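Local structure of capsular polysaccharide export system protein KpsC (Thermosulfurimonas dismutans, 6MGD) at residues A[155-160]-A[237-242]; A[171-176]-A[260-265]; A[246-251]-A[288-293]; A[256-261]-A[270-275]. The protein probably transfers Kdo in a beta(2,7) linkage, as a GT-B-type glycosyltransferase building the glycolipid anchor of bacterial capsules. All blocks are in the same frame, centred on the assembly; numbering follows the deposited sequence.

Contact 1 of 4, residues A[155-160]-A[237-242]; sequences IIVVPG and DEVHVL
I156 lies across the imidazole of H240, its branched end spread over one face of the ring. CG2 sits 3.8 Å from the H240 ring centroid and 21° off its normal, a CH-pi contact, while I156 CD1 lies over the NE2-CE1 end of the same face, 3.6 Å from H240 NE2. Within this face of the sheet H240 NE2 donates to E238 OE1 at 3.1 Å, almost straight (172°) and in the ring plane, using the anti lone pair of the carboxylate. The other ring nitrogen, ND1, is hydrogen-bonded to Y260 OH, so both ring nitrogens are held; E238 OE2 is itself paired with K154 in a salt bridge. An alanine in place of H240 would probably leave E238 OE1 and Y260 OH without these mates and open a gap beneath I156. On the opposite face V157 and V239 stand side by side, V157 CG1 being 3.6 Å from V239 CG2, and P159 CG packs on V241 CG1. The backbones run parallel: V157 N bonds to E238 O, and H240 N to V157 O at 2.9 Å. I155 O accepts from both D237 N and E238 N where the pairing begins, and there the D237 carboxylate takes the amide of I155 (N to OD2, 2.9 Å). These are central neighbours in the parallel sheet of a Rossmann-like domain. A polar chain from K154 through E238 and H240 to Y260 thus joins neighbouring strands of the sheet at their side chains, and the two ring bonds probably hold the imidazole in one orientation under I156.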
loop_
_atom_site.group_PDB
_atom_site.type_symbol
_atom_site.label_atom_id
_atom_site.label_comp_id
_atom_site.label_asym_id
_atom_site.label_seq_id
_atom_site.Cartn_x
_atom_site.Cartn_y
_atom_site.Cartn_z
ATOM N N ILE A 155 -11.725 12.993 18.455
ATOM C CA ILE A 155 -10.835 11.843 18.579
ATOM C C ILE A 155 -10.044 11.696 17.284
ATOM O O ILE A 155 -10.623 11.466 16.216
ATOM C CB ILE A 155 -11.621 10.560 18.894
ATOM C CG1 ILE A 155 -12.470 10.744 20.154
ATOM C CG2 ILE A 155 -10.671 9.383 19.079
ATOM C CD1 ILE A 155 -11.658 10.972 21.411
ATOM N N ILE A 156 -8.721 11.827 17.379
ATOM C CA ILE A 156 -7.812 11.638 16.253
ATOM C C ILE A 156 -6.896 10.457 16.566
ATOM O O ILE A 156 -6.371 10.355 17.681
ATOM C CB ILE A 156 -6.998 12.914 15.958
ATOM C CG1 ILE A 156 -7.901 14.025 15.417
ATOM C CG2 ILE A 156 -5.883 12.630 14.959
ATOM C CD1 ILE A 156 -7.140 15.260 14.945
ATOM N N VAL A 157 -6.722 9.561 15.590
ATOM C CA VAL A 157 -5.845 8.401 15.715
ATOM C C VAL A 157 -4.709 8.545 14.712
ATOM O O VAL A 157 -4.921 8.971 13.571
ATOM C CB VAL A 157 -6.603 7.072 15.497
ATOM C CG1 VAL A 157 -7.161 6.983 14.084
ATOM C CG2 VAL A 157 -5.711 5.869 15.799
ATOM N N VAL A 158 -3.500 8.204 15.147
ATOM C CA VAL A 158 -2.308 8.282 14.307
ATOM C C VAL A 158 -1.577 6.947 14.360
ATOM O O VAL A 158 -1.017 6.590 15.406
ATOM C CB VAL A 158 -1.385 9.434 14.744
ATOM C CG1 VAL A 158 -0.064 9.379 13.988
ATOM C CG2 VAL A 158 -2.064 10.779 14.529
ATOM N N PRO A 159 -1.565 6.173 13.272
ATOM C CA PRO A 159 -0.820 4.904 13.260
ATOM C C PRO A 159 0.644 5.157 12.936
ATOM O O PRO A 159 0.971 5.726 11.893
ATOM C CB PRO A 159 -1.514 4.101 12.152
ATOM C CG PRO A 159 -2.031 5.143 11.218
ATOM C CD PRO A 159 -2.371 6.358 12.053
ATOM N N GLY A 160 1.526 4.747 13.842
ATOM C CA GLY A 160 2.945 4.864 13.583
ATOM C C GLY A 160 3.411 3.884 12.522
ATOM O O GLY A 160 2.823 2.824 12.312
ATOM N N ASP A 237 -12.814 9.662 15.299
ATOM C CA ASP A 237 -13.533 10.590 14.433
ATOM C C ASP A 237 -12.794 10.802 13.117
ATOM O O ASP A 237 -13.419 10.828 12.051
ATOM C CB ASP A 237 -13.737 11.926 15.149
ATOM C CG ASP A 237 -14.673 11.816 16.337
ATOM O OD1 ASP A 237 -15.779 11.258 16.174
ATOM O OD2 ASP A 237 -14.300 12.284 17.434
ATOM N N GLU A 238 -11.471 10.958 13.177
ATOM C CA GLU A 238 -10.639 11.140 11.998
ATOM C C GLU A 238 -9.347 10.352 12.169
ATOM O O GLU A 238 -8.878 10.138 13.292
ATOM C CB GLU A 238 -10.318 12.623 11.750
ATOM C CG GLU A 238 -11.535 13.512 11.532
ATOM C CD GLU A 238 -11.168 14.978 11.368
ATOM O OE1 GLU A 238 -9.977 15.319 11.527
ATOM O OE2 GLU A 238 -12.073 15.789 11.080
ATOM N N VAL A 239 -8.772 9.929 11.045
ATOM C CA VAL A 239 -7.518 9.180 11.022
ATOM C C VAL A 239 -6.464 10.033 10.325
ATOM O O VAL A 239 -6.654 10.448 9.175
ATOM C CB VAL A 239 -7.681 7.825 10.314
ATOM C CG1 VAL A 239 -6.408 7.002 10.441
ATOM C CG2 VAL A 239 -8.870 7.071 10.879
ATOM N N HIS A 240 -5.351 10.294 11.008
ATOM C CA HIS A 240 -4.275 11.122 10.471
ATOM C C HIS A 240 -3.026 10.269 10.298
ATOM O O HIS A 240 -2.468 9.771 11.282
ATOM C CB HIS A 240 -3.997 12.322 11.378
ATOM C CG HIS A 240 -5.111 13.324 11.411
ATOM N ND1 HIS A 240 -4.889 14.683 11.472
ATOM C CD2 HIS A 240 -6.456 13.163 11.395
ATOM C CE1 HIS A 240 -6.050 15.316 11.489
ATOM N NE2 HIS A 240 -7.016 14.417 11.443
ATOM N N VAL A 241 -2.584 10.110 9.048
ATOM C CA VAL A 241 -1.496 9.206 8.702
ATOM C C VAL A 241 -0.430 9.967 7.923
ATOM O O VAL A 241 -0.605 11.126 7.545
ATOM C CB VAL A 241 -1.986 7.994 7.882
ATOM C CG1 VAL A 241 -3.170 7.329 8.563
ATOM C CG2 VAL A 241 -2.350 8.425 6.468
ATOM N N LEU A 242 0.691 9.286 7.686
ATOM C CA LEU A 242 1.719 9.774 6.777
ATOM C C LEU A 242 1.548 9.091 5.423
ATOM O O LEU A 242 0.957 9.667 4.504
ATOM C CB LEU A 242 3.116 9.528 7.355
ATOM C CG LEU A 242 4.304 10.252 6.707
ATOM C CD1 LEU A 242 4.082 11.758 6.680
ATOM C CD2 LEU A 242 5.604 9.919 7.434
#

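Contact 2 of 4, residues A[171-176]-A[260-265]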
loop_
_atom_site.group_PDB
_atom_site.type_symbol
_atom_site.label_atom_id
_atom_site.label_comp_id
_atom_site.label_asym_id
_atom_site.label_seq_id
_atom_site.Cartn_x
_atom_site.Cartn_y
_atom_site.Cartn_z
ATOM N N GLY A 171 7.406 8.401 -0.727
ATOM C CA GLY A 171 6.008 8.780 -0.688
ATOM C C GLY A 171 5.699 9.963 0.205
ATOM O O GLY A 171 4.589 10.498 0.158
ATOM N N SER A 172 6.661 10.384 1.022
ATOM C CA SER A 172 6.451 11.517 1.916
ATOM C C SER A 172 7.371 12.661 1.517
ATOM O O SER A 172 8.597 12.541 1.667
ATOM C CB SER A 172 6.698 11.114 3.370
ATOM O OG SER A 172 6.382 12.180 4.249
ATOM N N PRO A 173 6.840 13.780 1.018
ATOM C CA PRO A 173 7.720 14.835 0.493
ATOM C C PRO A 173 8.424 15.652 1.563
ATOM O O PRO A 173 9.420 16.311 1.246
ATOM C CB PRO A 173 6.763 15.711 -0.327
ATOM C CG PRO A 173 5.439 15.525 0.343
ATOM C CD PRO A 173 5.413 14.095 0.826
ATOM N N TYR A 174 7.952 15.634 2.811
ATOM C CA TYR A 174 8.490 16.541 3.820
ATOM C C TYR A 174 8.687 15.857 5.168
ATOM O O TYR A 174 9.798 15.853 5.709
ATOM C CB TYR A 174 7.571 17.755 3.969
ATOM C CG TYR A 174 8.109 18.842 4.868
ATOM C CD1 TYR A 174 9.261 19.541 4.533
ATOM C CD2 TYR A 174 7.452 19.187 6.043
ATOM C CE1 TYR A 174 9.755 20.542 5.348
ATOM C CE2 TYR A 174 7.936 20.188 6.863
ATOM C CZ TYR A 174 9.089 20.863 6.511
ATOM O OH TYR A 174 9.573 21.861 7.326
ATOM N N ILE A 175 7.618 15.287 5.721
ATOM C CA ILE A 175 7.681 14.642 7.028
ATOM C C ILE A 175 8.284 13.253 6.868
ATOM O O ILE A 175 7.869 12.480 5.997
ATOM C CB ILE A 175 6.286 14.577 7.669
ATOM C CG1 ILE A 175 5.705 15.985 7.825
ATOM C CG2 ILE A 175 6.342 13.866 9.016
ATOM C CD1 ILE A 175 4.289 16.003 8.360
ATOM N N LYS A 176 9.270 12.929 7.707
ATOM C CA LYS A 176 9.977 11.661 7.598
ATOM C C LYS A 176 9.979 10.820 8.866
ATOM O O LYS A 176 10.440 9.674 8.816
ATOM C CB LYS A 176 11.435 11.893 7.169
ATOM C CG LYS A 176 11.679 11.729 5.678
ATOM C CD LYS A 176 10.984 12.815 4.881
ATOM C CE LYS A 176 11.225 12.651 3.393
ATOM N NZ LYS A 176 10.637 11.388 2.873
ATOM N N TYR A 260 -0.624 13.260 5.669
ATOM C CA TYR A 260 0.502 14.170 5.819
ATOM C C TYR A 260 1.637 13.865 4.853
ATOM O O TYR A 260 2.601 14.635 4.790
ATOM C CB TYR A 260 1.016 14.140 7.264
ATOM C CG TYR A 260 0.045 14.745 8.258
ATOM C CD1 TYR A 260 -1.098 14.058 8.648
ATOM C CD2 TYR A 260 0.270 16.005 8.803
ATOM C CE1 TYR A 260 -1.990 14.605 9.548
ATOM C CE2 TYR A 260 -0.617 16.560 9.709
ATOM C CZ TYR A 260 -1.746 15.853 10.078
ATOM O OH TYR A 260 -2.638 16.393 10.977
ATOM N N GLY A 261 1.544 12.764 4.112
ATOM C CA GLY A 261 2.449 12.467 3.020
ATOM C C GLY A 261 1.677 12.313 1.725
ATOM O O GLY A 261 0.672 13.001 1.522
ATOM N N HIS A 262 2.115 11.412 0.847
ATOM C CA HIS A 262 1.454 11.174 -0.438
ATOM C C HIS A 262 1.314 9.678 -0.690
ATOM O O HIS A 262 1.975 9.121 -1.577
ATOM C CB HIS A 262 2.218 11.838 -1.581
ATOM C CG HIS A 262 2.117 13.331 -1.596
ATOM N ND1 HIS A 262 3.118 14.140 -2.089
ATOM C CD2 HIS A 262 1.127 14.161 -1.191
ATOM C CE1 HIS A 262 2.753 15.405 -1.979
ATOM N NE2 HIS A 262 1.550 15.445 -1.437
ATOM N N PRO A 263 0.451 8.996 0.063
ATOM C CA PRO A 263 0.205 7.576 -0.203
ATOM C C PRO A 263 -0.548 7.396 -1.511
ATOM O O PRO A 263 -0.973 8.359 -2.159
ATOM C CB PRO A 263 -0.638 7.126 0.994
ATOM C CG PRO A 263 -1.313 8.369 1.457
ATOM C CD PRO A 263 -0.330 9.485 1.215
ATOM N N PHE A 264 -0.726 6.128 -1.895
ATOM C CA PHE A 264 -1.334 5.818 -3.184
ATOM C C PHE A 264 -2.781 6.284 -3.269
ATOM O O PHE A 264 -3.287 6.489 -4.378
ATOM C CB PHE A 264 -1.238 4.312 -3.467
ATOM C CG PHE A 264 -2.232 3.467 -2.704
ATOM C CD1 PHE A 264 -1.893 2.905 -1.484
ATOM C CD2 PHE A 264 -3.494 3.207 -3.225
ATOM C CE1 PHE A 264 -2.801 2.116 -0.787
ATOM C CE2 PHE A 264 -4.407 2.425 -2.532
ATOM C CZ PHE A 264 -4.060 1.876 -1.313
ATOM N N TYR A 265 -3.455 6.453 -2.134
ATOM C CA TYR A 265 -4.843 6.886 -2.107
ATOM C C TYR A 265 -4.991 8.389 -1.911
ATOM O O TYR A 265 -6.119 8.876 -1.803
ATOM C CB TYR A 265 -5.613 6.134 -1.010
ATOM C CG TYR A 265 -4.929 6.124 0.342
ATOM C CD1 TYR A 265 -4.003 5.139 0.667
ATOM C CD2 TYR A 265 -5.211 7.097 1.293
ATOM C CE1 TYR A 265 -3.375 5.125 1.897
ATOM C CE2 TYR A 265 -4.586 7.090 2.526
ATOM C CZ TYR A 265 -3.670 6.103 2.823
ATOM O OH TYR A 265 -3.044 6.091 4.048
HETATM O O HOH W 1 5.214 14.494 4.389
#
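H262 lies against the loop 171-176 beside G171, and its CB is 3.2 Å from G171 O. The H262 and P173 side chains cross at about a right angle. ND1 and CE1 of H262 are both 3.6 Å from P173 CG, and P173 CD makes an off-centre CH-pi contact, 4.1 Å from the H262 ring centroid. At the tip, NE2 is hydrogen-bonded to Y275 O. An alanine here would keep CB against G171 O but would probably open a gap next to P173 and leave Y275 O without its imidazole partner. The backbone is pinned as well: H262 N donates to G171 O at 2.7 Å, although the bond is bent to 134°. A water joins the loops further along, giving protons to S172 OG and Y260 O and accepting from I175 N, the last at 2.9 Å. Beside it I175 CD1 rests on Y260 CB at 3.9 Å. Two irregular loops meet in this way on the C-terminal side of the parallel sheet, with F264 of the second stacked on F73. In GT-B glycosyltransferases such strand-end loops border the cleft between the two domains, and this placing is consistent with that fold.

Contact 3 of 4, residues A[246-251]-A[288-293]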
loop_
_atom_site.group_PDB
_atom_site.type_symbol
_atom_site.label_atom_id
_atom_site.label_comp_id
_atom_site.label_asym_id
_atom_site.label_seq_id
_atom_site.Cartn_x
_atom_site.Cartn_y
_atom_site.Cartn_z
ATOM N N PHE A 246 -2.802 1.753 6.559
ATOM C CA PHE A 246 -3.864 1.913 7.546
ATOM C C PHE A 246 -4.900 2.939 7.099
ATOM O O PHE A 246 -6.099 2.775 7.355
ATOM C CB PHE A 246 -3.234 2.324 8.879
ATOM C CG PHE A 246 -4.105 2.093 10.073
ATOM C CD1 PHE A 246 -4.872 3.121 10.594
ATOM C CD2 PHE A 246 -4.134 0.857 10.698
ATOM C CE1 PHE A 246 -5.666 2.917 11.704
ATOM C CE2 PHE A 246 -4.926 0.646 11.810
ATOM C CZ PHE A 246 -5.692 1.677 12.313
ATOM N N GLY A 247 -4.456 4.002 6.418
ATOM C CA GLY A 247 -5.379 5.030 5.966
ATOM C C GLY A 247 -6.286 4.583 4.836
ATOM O O GLY A 247 -7.412 5.073 4.711
ATOM N N PHE A 248 -5.813 3.664 3.989
ATOM C CA PHE A 248 -6.685 3.098 2.967
ATOM C C PHE A 248 -7.761 2.215 3.585
ATOM O O PHE A 248 -8.886 2.155 3.075
ATOM C CB PHE A 248 -5.863 2.309 1.947
ATOM C CG PHE A 248 -6.684 1.664 0.864
ATOM C CD1 PHE A 248 -7.565 2.415 0.101
ATOM C CD2 PHE A 248 -6.560 0.310 0.594
ATOM C CE1 PHE A 248 -8.315 1.823 -0.900
ATOM C CE2 PHE A 248 -7.304 -0.285 -0.409
ATOM C CZ PHE A 248 -8.182 0.472 -1.156
ATOM N N GLU A 249 -7.434 1.528 4.683
ATOM C CA GLU A 249 -8.438 0.748 5.396
ATOM C C GLU A 249 -9.471 1.653 6.049
ATOM O O GLU A 249 -10.661 1.318 6.092
ATOM C CB GLU A 249 -7.762 -0.141 6.440
ATOM C CG GLU A 249 -8.725 -0.934 7.304
ATOM C CD GLU A 249 -8.013 -1.874 8.260
ATOM O OE1 GLU A 249 -7.134 -1.410 9.015
ATOM O OE2 GLU A 249 -8.330 -3.081 8.250
ATOM N N ALA A 250 -9.038 2.808 6.561
ATOM C CA ALA A 250 -9.977 3.745 7.169
ATOM C C ALA A 250 -10.953 4.291 6.136
ATOM O O ALA A 250 -12.132 4.513 6.442
ATOM C CB ALA A 250 -9.218 4.884 7.850
ATOM N N LEU A 251 -10.477 4.525 4.908
ATOM C CA LEU A 251 -11.363 4.974 3.837
ATOM C C LEU A 251 -12.450 3.948 3.557
ATOM O O LEU A 251 -13.622 4.305 3.390
ATOM C CB LEU A 251 -10.554 5.254 2.571
ATOM C CG LEU A 251 -9.928 6.641 2.447
ATOM C CD1 LEU A 251 -9.040 6.708 1.217
ATOM C CD2 LEU A 251 -11.018 7.701 2.384
ATOM N N GLU A 288 -14.351 3.901 -7.291
ATOM C CA GLU A 288 -13.300 4.014 -8.297
ATOM C C GLU A 288 -11.942 3.656 -7.708
ATOM O O GLU A 288 -11.154 2.939 -8.335
ATOM C CB GLU A 288 -13.280 5.426 -8.885
ATOM C CG GLU A 288 -14.610 5.875 -9.478
ATOM C CD GLU A 288 -14.549 7.272 -10.068
ATOM O OE1 GLU A 288 -14.096 7.414 -11.224
ATOM O OE2 GLU A 288 -14.948 8.230 -9.373
ATOM N N LEU A 289 -11.660 4.137 -6.494
ATOM C CA LEU A 289 -10.404 3.806 -5.827
ATOM C C LEU A 289 -10.293 2.304 -5.591
ATOM O O LEU A 289 -9.269 1.686 -5.907
ATOM C CB LEU A 289 -10.304 4.566 -4.503
ATOM C CG LEU A 289 -8.940 5.050 -3.991
ATOM C CD1 LEU A 289 -8.924 5.089 -2.464
ATOM C CD2 LEU A 289 -7.777 4.223 -4.524
ATOM N N VAL A 290 -11.347 1.699 -5.040
ATOM C CA VAL A 290 -11.316 0.275 -4.723
ATOM C C VAL A 290 -11.219 -0.560 -5.995
ATOM O O VAL A 290 -10.418 -1.500 -6.075
ATOM C CB VAL A 290 -12.547 -0.103 -3.878
ATOM C CG1 VAL A 290 -12.718 -1.616 -3.818
ATOM C CG2 VAL A 290 -12.415 0.481 -2.478
ATOM N N ALA A 291 -12.023 -0.228 -7.010
ATOM C CA ALA A 291 -11.975 -0.973 -8.265
ATOM C C ALA A 291 -10.589 -0.929 -8.893
ATOM O O ALA A 291 -10.168 -1.898 -9.534
ATOM C CB ALA A 291 -13.016 -0.430 -9.242
ATOM N N GLY A 292 -9.867 0.176 -8.719
ATOM C CA GLY A 292 -8.533 0.296 -9.273
ATOM C C GLY A 292 -7.462 -0.328 -8.403
ATOM O O GLY A 292 -6.638 -1.110 -8.887
ATOM N N ALA A 293 -7.474 -0.004 -7.109
ATOM C CA ALA A 293 -6.407 -0.447 -6.217
ATOM C C ALA A 293 -6.539 -1.921 -5.847
ATOM O O ALA A 293 -5.527 -2.619 -5.718
ATOM C CB ALA A 293 -6.390 0.413 -4.953
#
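The phenyl ring of F248 is the main projection from helix 246-253, and it slides past L289 in the opposite direction. CG, anti to the backbone N (chi1 179°), is carried toward helix 286-296, and the ring beyond it enters the hollow formed by L289, V290 and A293. L289 CD1 meets the edge of the ring, near its plane, 3.7 Å from F248 CE1. The tip atom, F248 CZ, lies 4.2 Å from A293 CB and, more loosely, 4.4 Å from V290 CG2. In return the L289 methyl fits the notch between F248 and L251, one turn apart: L251 CD1 is 4.0 Å from L289 CD1, the two side chains crossing at about a right angle. The small A293, within a wider pi-type turn, lets the ring tip approach that side of the helix. These bulky groups bridge segment axes 11.9 Å apart at closest approach and inclined at 131°, so the contact is made by side chains, all of them apolar. Around it, F264 meets F248 edge-to-face and also touches A293, L294 and L286 add further contacts from helix 286-296, and L270 packs on L289. Helix 117-132 lies against V290 and A291, and T271 lies against L251.

Contact 4 of 4, residues A[256-261]-A[270-275]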
loop_
_atom_site.group_PDB
_atom_site.type_symbol
_atom_site.label_atom_id
_atom_site.label_comp_id
_atom_site.label_asym_id
_atom_site.label_seq_id
_atom_site.Cartn_x
_atom_site.Cartn_y
_atom_site.Cartn_z
ATOM N N PRO A 256 -13.227 9.696 7.994
ATOM C CA PRO A 256 -12.411 10.728 7.342
ATOM C C PRO A 256 -10.941 10.566 7.701
ATOM O O PRO A 256 -10.590 10.265 8.844
ATOM C CB PRO A 256 -12.987 12.041 7.888
ATOM C CG PRO A 256 -14.350 11.689 8.399
ATOM C CD PRO A 256 -14.248 10.273 8.885
ATOM N N VAL A 257 -10.076 10.763 6.710
ATOM C CA VAL A 257 -8.646 10.535 6.871
ATOM C C VAL A 257 -7.877 11.718 6.299
ATOM O O VAL A 257 -8.144 12.156 5.175
ATOM C CB VAL A 257 -8.202 9.221 6.203
ATOM C CG1 VAL A 257 -8.931 9.036 4.898
ATOM C CG2 VAL A 257 -6.691 9.208 5.984
ATOM N N THR A 258 -6.925 12.226 7.077
ATOM C CA THR A 258 -6.025 13.295 6.664
ATOM C C THR A 258 -4.650 12.702 6.391
ATOM O O THR A 258 -4.127 11.937 7.209
ATOM C CB THR A 258 -5.935 14.377 7.745
ATOM O OG1 THR A 258 -7.215 15.001 7.906
ATOM C CG2 THR A 258 -4.901 15.435 7.374
ATOM N N CYS A 259 -4.071 13.043 5.245
ATOM C CA CYS A 259 -2.776 12.515 4.835
ATOM C C CYS A 259 -1.712 13.594 4.979
ATOM O O CYS A 259 -1.881 14.711 4.479
ATOM C CB CYS A 259 -2.823 12.004 3.393
ATOM S SG CYS A 259 -3.894 10.566 3.146
ATOM N N TYR A 260 -0.624 13.260 5.669
ATOM C CA TYR A 260 0.502 14.170 5.819
ATOM C C TYR A 260 1.637 13.865 4.853
ATOM O O TYR A 260 2.601 14.635 4.790
ATOM C CB TYR A 260 1.016 14.140 7.264
ATOM C CG TYR A 260 0.045 14.745 8.258
ATOM C CD1 TYR A 260 -1.098 14.058 8.648
ATOM C CD2 TYR A 260 0.270 16.005 8.803
ATOM C CE1 TYR A 260 -1.990 14.605 9.548
ATOM C CE2 TYR A 260 -0.617 16.560 9.709
ATOM C CZ TYR A 260 -1.746 15.853 10.078
ATOM O OH TYR A 260 -2.638 16.393 10.977
ATOM N N GLY A 261 1.544 12.764 4.112
ATOM C CA GLY A 261 2.449 12.467 3.020
ATOM C C GLY A 261 1.677 12.313 1.725
ATOM O O GLY A 261 0.672 13.001 1.522
ATOM N N LEU A 270 -10.528 12.042 -1.887
ATOM C CA LEU A 270 -11.128 11.247 -0.823
ATOM C C LEU A 270 -10.509 11.543 0.534
ATOM O O LEU A 270 -11.130 11.258 1.563
ATOM C CB LEU A 270 -10.999 9.756 -1.140
ATOM C CG LEU A 270 -11.777 9.271 -2.363
ATOM C CD1 LEU A 270 -11.454 7.816 -2.670
ATOM C CD2 LEU A 270 -13.271 9.460 -2.148
ATOM N N THR A 271 -9.307 12.108 0.553
ATOM C CA THR A 271 -8.619 12.474 1.779
ATOM C C THR A 271 -8.265 13.954 1.739
ATOM O O THR A 271 -7.944 14.504 0.680
ATOM C CB THR A 271 -7.339 11.653 1.970
ATOM O OG1 THR A 271 -6.361 12.069 1.008
ATOM C CG2 THR A 271 -7.617 10.174 1.774
ATOM N N THR A 272 -8.331 14.597 2.900
ATOM C CA THR A 272 -7.841 15.963 3.044
ATOM C C THR A 272 -6.324 15.905 3.177
ATOM O O THR A 272 -5.797 15.461 4.202
ATOM C CB THR A 272 -8.487 16.650 4.244
ATOM O OG1 THR A 272 -8.389 15.802 5.396
ATOM C CG2 THR A 272 -9.954 16.948 3.960
ATOM N N ASP A 273 -5.621 16.336 2.135
ATOM C CA ASP A 273 -4.174 16.201 2.067
ATOM C C ASP A 273 -3.504 17.465 2.589
ATOM O O ASP A 273 -3.833 18.574 2.156
ATOM C CB ASP A 273 -3.734 15.914 0.631
ATOM C CG ASP A 273 -4.426 14.692 0.047
ATOM O OD1 ASP A 273 -4.774 13.777 0.825
ATOM O OD2 ASP A 273 -4.624 14.649 -1.186
ATOM N N ILE A 274 -2.570 17.289 3.525
ATOM C CA ILE A 274 -1.839 18.430 4.070
ATOM C C ILE A 274 -0.982 19.073 2.989
ATOM O O ILE A 274 -1.074 20.279 2.732
ATOM C CB ILE A 274 -0.993 17.994 5.279
ATOM C CG1 ILE A 274 -1.897 17.483 6.402
ATOM C CG2 ILE A 274 -0.124 19.147 5.763
ATOM C CD1 ILE A 274 -2.780 18.552 7.013
ATOM N N TYR A 275 -0.138 18.279 2.341
ATOM C CA TYR A 275 0.669 18.773 1.236
ATOM C C TYR A 275 0.079 18.293 -0.078
ATOM O O TYR A 275 -0.151 17.086 -0.238
ATOM C CB TYR A 275 2.111 18.293 1.371
ATOM C CG TYR A 275 2.702 18.549 2.740
ATOM C CD1 TYR A 275 3.021 19.837 3.152
ATOM C CD2 TYR A 275 2.942 17.502 3.620
ATOM C CE1 TYR A 275 3.559 20.075 4.403
ATOM C CE2 TYR A 275 3.480 17.731 4.873
ATOM C CZ TYR A 275 3.788 19.018 5.260
ATOM O OH TYR A 275 4.323 19.248 6.506
HETATM O O HOH W 2 -0.274 15.504 2.081
#
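T258 and T272 meet hydroxyl to hydroxyl, T258 OG1 donating to T272 OG1 at 2.9 Å on one face of the sheet. Next along this face, I274 sets CG1 over a face of the Y260 ring, 3.7 Å from its centroid and 16° off the normal, a CH-pi contact, while the other branch, CG2, lies over the centre of the Y275 ring. Y275 in turn has its ring edge at Y260 O, which is in the ring plane, 3.1 Å from Y275 CD2. V257 CG1 packs on T271 CG2 at 3.6 Å. Backbone bonds set this register: C259 N donates to T272 O, and I274 N to C259 O at 2.8 Å, nearly straight (176°); T272 N to V257 O is weak. Beyond the bonded strands a water accepts from Y275 N at 2.8 Å and donates to G261 O. Further out, L251 packs against V257 and T271, D273 OD2 takes the amide of G267, and the backbones of V239 and V241 hold T258 and Y260 from the other flank. Strand 272-273, at one edge of the parallel sheet within the chain, is thus held by polar and apolar contacts together, the hydroxyl pair and the I274-Y260 contact supplementing the backbone bonds.

How the contacts relate
From the N terminus, contact 1 opens first, at strand 155-159, and contact 2 opens inside its loop, at 171-176. Contact 1 closes at 237-242, before contact 2 does, so the two cross. Helix 246-253 then opens contact 3, and strand 257-259 opens contact 4. Contact 2 closes at 260-265, overlapping the end of that strand segment at Y260 and G261, and so crosses contact 3 as well. Contact 4 closes at 270-275, nested within the larger loop that contact 3 closes at 288-293. Contacts 1 and 4 join successive strands of one parallel sheet, contact 2 ties loops beyond it, and contact 3 brings helix 286-296 against helix 246-253.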